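Local coordinates for conserved exported protein (Bacteroides fragilis, PDB 3CLW) that is of unknown function but probably hydrolyses O-glycosidic bonds of carbohydrates, with a TIM-barrel domain resembling family 30 glycoside hydrolases, at residues 158-161 and 162-166; 211-214 and 215-218; 262-265 and 266-269. All coordinates share one frame; numbering follows the deposited sequence.

Contact 1 of 3, residues 158-161 and 162-166; sequences DDFA and RFLVK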
loop_
_atom_site.group_PDB
_atom_site.type_symbol
_atom_site.label_atom_id
_atom_site.label_comp_id
_atom_site.label_asym_id
_atom_site.label_seq_id
_atom_site.Cartn_x
_atom_site.Cartn_y
_atom_site.Cartn_z
ATOM N N ASP A 158 20.050 -18.179 1.383
ATOM C CA ASP A 158 19.942 -18.432 2.816
ATOM C C ASP A 158 20.502 -17.277 3.669
ATOM O O ASP A 158 19.865 -16.874 4.645
ATOM C CB ASP A 158 20.551 -19.787 3.194
ATOM C CG ASP A 158 22.036 -19.867 2.908
ATOM O OD1 ASP A 158 22.525 -19.311 1.897
ATOM O OD2 ASP A 158 22.730 -20.500 3.710
ATOM N N ASP A 159 21.670 -16.748 3.285
ATOM C CA ASP A 159 22.266 -15.575 3.932
ATOM C C ASP A 159 21.299 -14.376 3.940
ATOM O O ASP A 159 21.116 -13.719 4.975
ATOM C CB ASP A 159 23.578 -15.162 3.238
ATOM C CG ASP A 159 24.577 -16.288 3.169
ATOM O OD1 ASP A 159 25.556 -16.267 3.919
ATOM O OD2 ASP A 159 24.380 -17.214 2.379
ATOM N N PHE A 160 20.701 -14.100 2.789
ATOM C CA PHE A 160 19.765 -13.002 2.668
ATOM C C PHE A 160 18.525 -13.248 3.542
ATOM O O PHE A 160 18.135 -12.372 4.334
ATOM C CB PHE A 160 19.425 -12.736 1.199
ATOM C CG PHE A 160 18.522 -11.561 0.970
ATOM C CD1 PHE A 160 18.590 -10.428 1.782
ATOM C CD2 PHE A 160 17.617 -11.580 -0.093
ATOM C CE1 PHE A 160 17.748 -9.332 1.565
ATOM C CE2 PHE A 160 16.776 -10.478 -0.345
ATOM C CZ PHE A 160 16.847 -9.336 0.509
ATOM N N ALA A 161 17.927 -14.429 3.425
ATOM C CA ALA A 161 16.782 -14.794 4.287
ATOM C C ALA A 161 17.135 -14.646 5.765
ATOM O O ALA A 161 16.316 -14.142 6.552
ATOM C CB ALA A 161 16.273 -16.205 3.980
ATOM N N ARG A 162 18.344 -15.068 6.141
ATOM C CA ARG A 162 18.762 -14.945 7.517
ATOM C C ARG A 162 18.907 -13.471 7.979
ATOM O O ARG A 162 18.578 -13.140 9.108
ATOM C CB ARG A 162 20.036 -15.726 7.783
ATOM C CG ARG A 162 19.794 -17.259 7.918
ATOM C CD ARG A 162 20.988 -17.919 8.594
ATOM N NE ARG A 162 22.209 -17.745 7.815
ATOM C CZ ARG A 162 22.663 -18.616 6.901
ATOM N NH1 ARG A 162 21.992 -19.747 6.620
ATOM N NH2 ARG A 162 23.802 -18.354 6.249
ATOM N N PHE A 163 19.412 -12.627 7.079
ATOM C CA PHE A 163 19.544 -11.198 7.295
ATOM C C PHE A 163 18.171 -10.557 7.550
ATOM O O PHE A 163 18.013 -9.852 8.537
ATOM C CB PHE A 163 20.227 -10.521 6.099
ATOM C CG PHE A 163 20.030 -9.024 6.062
ATOM C CD1 PHE A 163 20.698 -8.196 6.968
ATOM C CD2 PHE A 163 19.173 -8.446 5.124
ATOM C CE1 PHE A 163 20.521 -6.799 6.954
ATOM C CE2 PHE A 163 18.999 -7.034 5.075
ATOM C CZ PHE A 163 19.678 -6.222 6.025
ATOM N N LEU A 164 17.210 -10.825 6.659
ATOM C CA LEU A 164 15.830 -10.352 6.798
ATOM C C LEU A 164 15.130 -10.837 8.077
ATOM O O LEU A 164 14.451 -10.061 8.732
ATOM C CB LEU A 164 14.990 -10.750 5.593
ATOM C CG LEU A 164 15.365 -10.140 4.244
ATOM C CD1 LEU A 164 14.550 -10.790 3.149
ATOM C CD2 LEU A 164 15.051 -8.637 4.302
ATOM N N VAL A 165 15.335 -12.102 8.438
ATOM C CA VAL A 165 14.755 -12.655 9.653
ATOM C C VAL A 165 15.394 -12.090 10.914
ATOM O O VAL A 165 14.689 -11.755 11.843
ATOM C CB VAL A 165 14.771 -14.218 9.679
ATOM C CG1 VAL A 165 14.523 -14.746 11.087
ATOM C CG2 VAL A 165 13.735 -14.760 8.722
ATOM N N LYS A 166 16.722 -12.000 10.947
ATOM C CA LYS A 166 17.414 -11.394 12.095
ATOM C C LYS A 166 16.997 -9.924 12.347
ATOM O O LYS A 166 16.895 -9.510 13.497
ATOM C CB LYS A 166 18.942 -11.497 11.976
ATOM C CG LYS A 166 19.705 -10.534 12.946
ATOM C CD LYS A 166 20.916 -11.182 13.523
ATOM C CE LYS A 166 21.598 -10.265 14.533
ATOM N NZ LYS A 166 22.867 -10.869 14.990
#

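Contact 2 of 3, residues 211-214 and 215-218; sequences VEEL and DKAI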
loop_
_atom_site.group_PDB
_atom_site.type_symbol
_atom_site.label_atom_id
_atom_site.label_comp_id
_atom_site.label_asym_id
_atom_site.label_seq_id
_atom_site.Cartn_x
_atom_site.Cartn_y
_atom_site.Cartn_z
ATOM N N VAL A 211 11.288 -17.648 -0.894
ATOM C CA VAL A 211 10.236 -18.139 -0.006
ATOM C C VAL A 211 10.717 -19.352 0.806
ATOM O O VAL A 211 10.567 -19.398 2.014
ATOM C CB VAL A 211 8.928 -18.446 -0.758
ATOM C CG1 VAL A 211 7.910 -19.075 0.187
ATOM C CG2 VAL A 211 8.365 -17.171 -1.351
ATOM N N GLU A 212 11.344 -20.298 0.126
ATOM C CA GLU A 212 11.822 -21.508 0.746
ATOM C C GLU A 212 12.824 -21.180 1.853
ATOM O O GLU A 212 12.695 -21.674 2.981
ATOM C CB GLU A 212 12.439 -22.405 -0.336
ATOM C CG GLU A 212 13.141 -23.659 0.138
ATOM C CD GLU A 212 13.550 -24.553 -1.070
ATOM O OE1 GLU A 212 14.266 -24.074 -2.008
ATOM O OE2 GLU A 212 13.105 -25.721 -1.092
ATOM N N GLU A 213 13.807 -20.334 1.544
ATOM C CA GLU A 213 14.820 -19.983 2.540
ATOM C C GLU A 213 14.269 -19.139 3.712
ATOM O O GLU A 213 14.642 -19.352 4.889
ATOM C CB GLU A 213 16.018 -19.298 1.872
ATOM C CG GLU A 213 16.765 -20.174 0.872
ATOM C CD GLU A 213 17.300 -21.491 1.456
ATOM O OE1 GLU A 213 17.642 -21.576 2.655
ATOM O OE2 GLU A 213 17.400 -22.466 0.684
ATOM N N LEU A 214 13.395 -18.183 3.399
ATOM C CA LEU A 214 12.743 -17.384 4.465
ATOM C C LEU A 214 11.916 -18.289 5.363
ATOM O O LEU A 214 11.972 -18.186 6.568
ATOM C CB LEU A 214 11.863 -16.288 3.873
ATOM C CG LEU A 214 12.610 -14.995 3.562
ATOM C CD1 LEU A 214 11.784 -14.199 2.579
ATOM C CD2 LEU A 214 12.879 -14.205 4.877
ATOM N N ASP A 215 11.156 -19.191 4.759
ATOM C CA ASP A 215 10.362 -20.163 5.512
ATOM C C ASP A 215 11.221 -20.893 6.537
ATOM O O ASP A 215 10.879 -20.949 7.697
ATOM C CB ASP A 215 9.688 -21.141 4.563
ATOM C CG ASP A 215 8.817 -22.148 5.288
ATOM O OD1 ASP A 215 7.707 -21.775 5.738
ATOM O OD2 ASP A 215 9.248 -23.322 5.390
ATOM N N LYS A 216 12.347 -21.428 6.101
ATOM C CA LYS A 216 13.270 -22.142 6.969
ATOM C C LYS A 216 13.855 -21.237 8.069
ATOM O O LYS A 216 13.912 -21.607 9.245
ATOM C CB LYS A 216 14.381 -22.728 6.096
ATOM C CG LYS A 216 15.463 -23.508 6.823
ATOM C CD LYS A 216 16.523 -23.892 5.779
ATOM C CE LYS A 216 17.590 -24.851 6.309
ATOM N NZ LYS A 216 18.088 -25.751 5.179
ATOM N N ALA A 217 14.305 -20.051 7.675
ATOM C CA ALA A 217 14.871 -19.077 8.614
ATOM C C ALA A 217 13.846 -18.616 9.686
ATOM O O ALA A 217 14.186 -18.480 10.870
ATOM C CB ALA A 217 15.444 -17.890 7.809
ATOM N N ILE A 218 12.593 -18.414 9.290
ATOM C CA ILE A 218 11.549 -17.998 10.249
ATOM C C ILE A 218 11.260 -19.098 11.284
ATOM O O ILE A 218 10.965 -18.799 12.453
ATOM C CB ILE A 218 10.224 -17.597 9.536
ATOM C CG1 ILE A 218 10.363 -16.235 8.841
ATOM C CG2 ILE A 218 8.988 -17.621 10.531
ATOM C CD1 ILE A 218 9.235 -15.931 7.819
HETATM O O HOH W 1 11.549 -24.243 3.849
#

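Contact 3 of 3, residues 262-265 and 266-269; sequences YSVL and KFKN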
loop_
_atom_site.group_PDB
_atom_site.type_symbol
_atom_site.label_atom_id
_atom_site.label_comp_id
_atom_site.label_asym_id
_atom_site.label_seq_id
_atom_site.Cartn_x
_atom_site.Cartn_y
_atom_site.Cartn_z
ATOM N N TYR A 262 5.865 -23.535 -9.511
ATOM C CA TYR A 262 6.589 -22.957 -8.410
ATOM C C TYR A 262 5.636 -22.668 -7.275
ATOM O O TYR A 262 5.679 -21.590 -6.684
ATOM C CB TYR A 262 7.265 -21.681 -8.862
ATOM C CG TYR A 262 8.253 -21.851 -9.972
ATOM C CD1 TYR A 262 9.539 -22.299 -9.714
ATOM C CD2 TYR A 262 7.910 -21.535 -11.291
ATOM C CE1 TYR A 262 10.463 -22.443 -10.738
ATOM C CE2 TYR A 262 8.838 -21.660 -12.326
ATOM C CZ TYR A 262 10.107 -22.124 -12.024
ATOM O OH TYR A 262 11.033 -22.254 -13.009
ATOM N N SER A 263 4.760 -23.624 -7.000
ATOM C CA SER A 263 3.764 -23.475 -5.947
ATOM C C SER A 263 4.453 -23.272 -4.602
ATOM O O SER A 263 5.338 -24.053 -4.235
ATOM C CB SER A 263 2.809 -24.677 -5.885
ATOM O OG SER A 263 1.770 -24.459 -4.932
ATOM N N VAL A 264 4.040 -22.217 -3.884
ATOM C CA VAL A 264 4.608 -21.888 -2.564
ATOM C C VAL A 264 3.632 -22.195 -1.434
ATOM O O VAL A 264 3.948 -22.024 -0.259
ATOM C CB VAL A 264 5.076 -20.407 -2.502
ATOM C CG1 VAL A 264 6.252 -20.192 -3.441
ATOM C CG2 VAL A 264 3.928 -19.414 -2.828
ATOM N N LEU A 265 2.452 -22.687 -1.801
ATOM C CA LEU A 265 1.329 -22.873 -0.874
ATOM C C LEU A 265 1.688 -23.764 0.313
ATOM O O LEU A 265 1.186 -23.565 1.409
ATOM C CB LEU A 265 0.092 -23.428 -1.616
ATOM C CG LEU A 265 -0.651 -22.541 -2.647
ATOM C CD1 LEU A 265 -1.860 -23.300 -3.218
ATOM C CD2 LEU A 265 -1.092 -21.150 -2.087
ATOM N N LYS A 266 2.600 -24.702 0.084
ATOM C CA LYS A 266 3.071 -25.659 1.081
ATOM C C LYS A 266 3.896 -25.065 2.222
ATOM O O LYS A 266 4.032 -25.683 3.282
ATOM C CB LYS A 266 3.922 -26.724 0.388
ATOM C CG LYS A 266 5.191 -26.170 -0.305
ATOM C CD LYS A 266 5.777 -27.212 -1.271
ATOM C CE LYS A 266 7.081 -26.723 -1.899
ATOM N NZ LYS A 266 7.664 -27.647 -2.940
ATOM N N PHE A 267 4.506 -23.903 1.992
ATOM C CA PHE A 267 5.385 -23.319 2.988
ATOM C C PHE A 267 4.584 -22.777 4.160
ATOM O O PHE A 267 3.693 -21.956 3.989
ATOM C CB PHE A 267 6.292 -22.283 2.358
ATOM C CG PHE A 267 7.303 -22.875 1.401
ATOM C CD1 PHE A 267 8.357 -23.670 1.872
ATOM C CD2 PHE A 267 7.183 -22.679 0.038
ATOM C CE1 PHE A 267 9.288 -24.235 0.983
ATOM C CE2 PHE A 267 8.121 -23.232 -0.847
ATOM C CZ PHE A 267 9.168 -24.000 -0.368
ATOM N N LYS A 268 4.882 -23.323 5.331
ATOM C CA LYS A 268 4.249 -22.998 6.621
ATOM C C LYS A 268 4.227 -21.482 6.914
ATOM O O LYS A 268 3.251 -20.955 7.437
ATOM C CB LYS A 268 5.051 -23.729 7.710
ATOM C CG LYS A 268 4.583 -23.595 9.145
ATOM C CD LYS A 268 5.721 -23.965 10.126
ATOM C CE LYS A 268 5.281 -23.798 11.618
ATOM N NZ LYS A 268 6.434 -23.645 12.639
ATOM N N ASN A 269 5.311 -20.788 6.583
ATOM C CA ASN A 269 5.456 -19.387 7.008
ATOM C C ASN A 269 5.102 -18.386 5.922
ATOM O O ASN A 269 5.341 -17.182 6.077
ATOM C CB ASN A 269 6.852 -19.127 7.583
ATOM C CG ASN A 269 7.114 -19.939 8.812
ATOM O OD1 ASN A 269 6.326 -19.900 9.754
ATOM N ND2 ASN A 269 8.225 -20.675 8.825
HETATM O O HOH W 2 5.989 -26.468 -5.242
#

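Contact 1 of 3, residues 158-161 and 162-166
Two consecutive aspartates share one arginine here: the guanidinium of Arg162 reaches back along the helix to both Asp158 and Asp159, four and three residues earlier, and joins them in a salt-bridge network. NH1 of Arg162 donates to OD2 of Asp158 at 3.1 Å. The carboxylate and guanidinium stand almost at right angles, 87° between their planes, so the donor meets the oxygen from above the carboxylate and the two groups do not form a flat, two-pronged pair. Asp159 is held more loosely, its OD1 lying 3.6 Å from NH2 of Arg162. The torsions explain the convergence: CG of Asp158 is tucked between its own backbone N and carbonyl carbon (chi1 63°), while the arginine chain bends at chi3 and lays one guanidinium face over the Asp158–Asp159 backbone. The two carboxylates are themselves crowded, OD1 of Asp158 being 2.8 Å from OD2 of Asp159. Arg162 probably offsets part of this repulsion.

A different chemistry holds the apolar flank. CD1 of Leu164 sits over one face of the Phe160 ring, 4.0 Å from its centroid, in a CH-pi contact, and CD2 of Phe163 comes to the edge of the same ring, 3.9 Å from CD1 of Phe160. In the backbone that carries them, N of Leu164 bonds to O of Phe160 at 2.9 Å with a nearly straight N-H...O angle of 173°. Phe160 also packs on Met210 of helix 204-221 and on the loop residues Thr129 and Pro133. Charged groups on one flank and packed rings on another are the mark of an amphipathic helix, here one of the outer helices of a TIM barrel.

Contact 2 of 3, residues 211-214 and 215-218
The carbonyl oxygen of Glu212 is gripped twice, by N of Lys216 at 3.1 Å and by a water that donates to it at 2.9 Å. The same water gives its other hydrogen to OD2 of Asp215, also at 2.9 Å, so it links the helix backbone to a side chain three residues further on. In Asp215 CG lies opposite the backbone N and beside the carbonyl carbon (chi1 -178°), which puts OD2 on the water and OD1 at the loop. With OD1 bonded to the backbone N of Asn269, both carboxylate oxygens have partners, and the rotation of the group is fixed from two directions.

Glu213 and Lys216 illustrate a weaker kind of pairing. The glutamate chain folds at chi2 (-57°) and runs beside the lysine in the same direction, OE1 of Glu213 coming 4.0 Å from CD of Lys216. Its charged end stops short of a salt bridge, however, since OE1 of Glu213 and NZ of Lys216 are 4.9 Å apart. Any attraction is therefore likely to be mild, and the carboxylate meets the aliphatic part of the lysine and not its tip.

Along the buried flank the regular backbone bonds continue: N of Ile218 bonds to O of Leu214 at 2.8 Å, and CG1 of Ile218 lies beside that same oxygen at 3.4 Å. CB of Ala217 rests near the carbonyl oxygen of Glu213.

Helix 204-221 is thus packed on several flanks. Glu213 and Ala217 meet helix 157-173, at Asp158 and Ala161 and at Val165. Val211, Leu214 and Ile218 press on Ile229 and Ile227 of strand 226-232, while Phe267 and Asn269 come from the loop that leads into strand 270-276.

Contact 3 of 3, residues 262-265 and 266-269
Phe267 lays the CD2 side of its ring against Val264, with CD2 of Phe267 4.0 Å from CB of Val264. The overlap spans a type I beta turn from Val264 to Phe267, in the loop that leads into strand 270-276 of the TIM barrel. The turn is closed by N of Phe267, which donates to O of Val264 at 3.0 Å from well above the carbonyl plane. That oxygen also lies at the ring edge, near its plane, 3.3 Å from CD2 of Phe267, so ring and backbone close on the same carbonyl.

Lys266, at the turn's third position, places CG between its own backbone N and carbonyl carbon (chi1 62°). From there CG stands over one face of the Phe267 ring while the rest of the chain extends back toward Ser263. Tyr208 of helix 204-221 meets the phenylalanine in an edge-to-face stack, and its hydroxyl is hydrogen-bonded to the ammonium of Lys266. A water completes the return path from lysine to backbone: it accepts from NZ of Lys266 at 3.1 Å and donates to O of Ser263 at 2.7 Å.

Contacts 1 and 2 belong to neighbouring helices of the barrel's outer layer, whereas contact 3 is a turn in a surface loop. Both helical contacts share the regular backbone bonds. Contact 1, the more buried, adds direct salt bridges and ring packing; contact 2, partly buried, adds a water bridge and a near but unbridged Glu213–Lys216 pair. Contact 3 combines one turn bond, Val264–Phe267 packing and its own water. The first two meet at several places, among them CB of Ala161 on the backbone of Glu213 and Leu214. Contact 2 reaches contact 3 through OD1 of Asp215, which bonds to the backbone N of Asn269, and through Glu212 against Phe267. Contacts 1 and 3 do not touch.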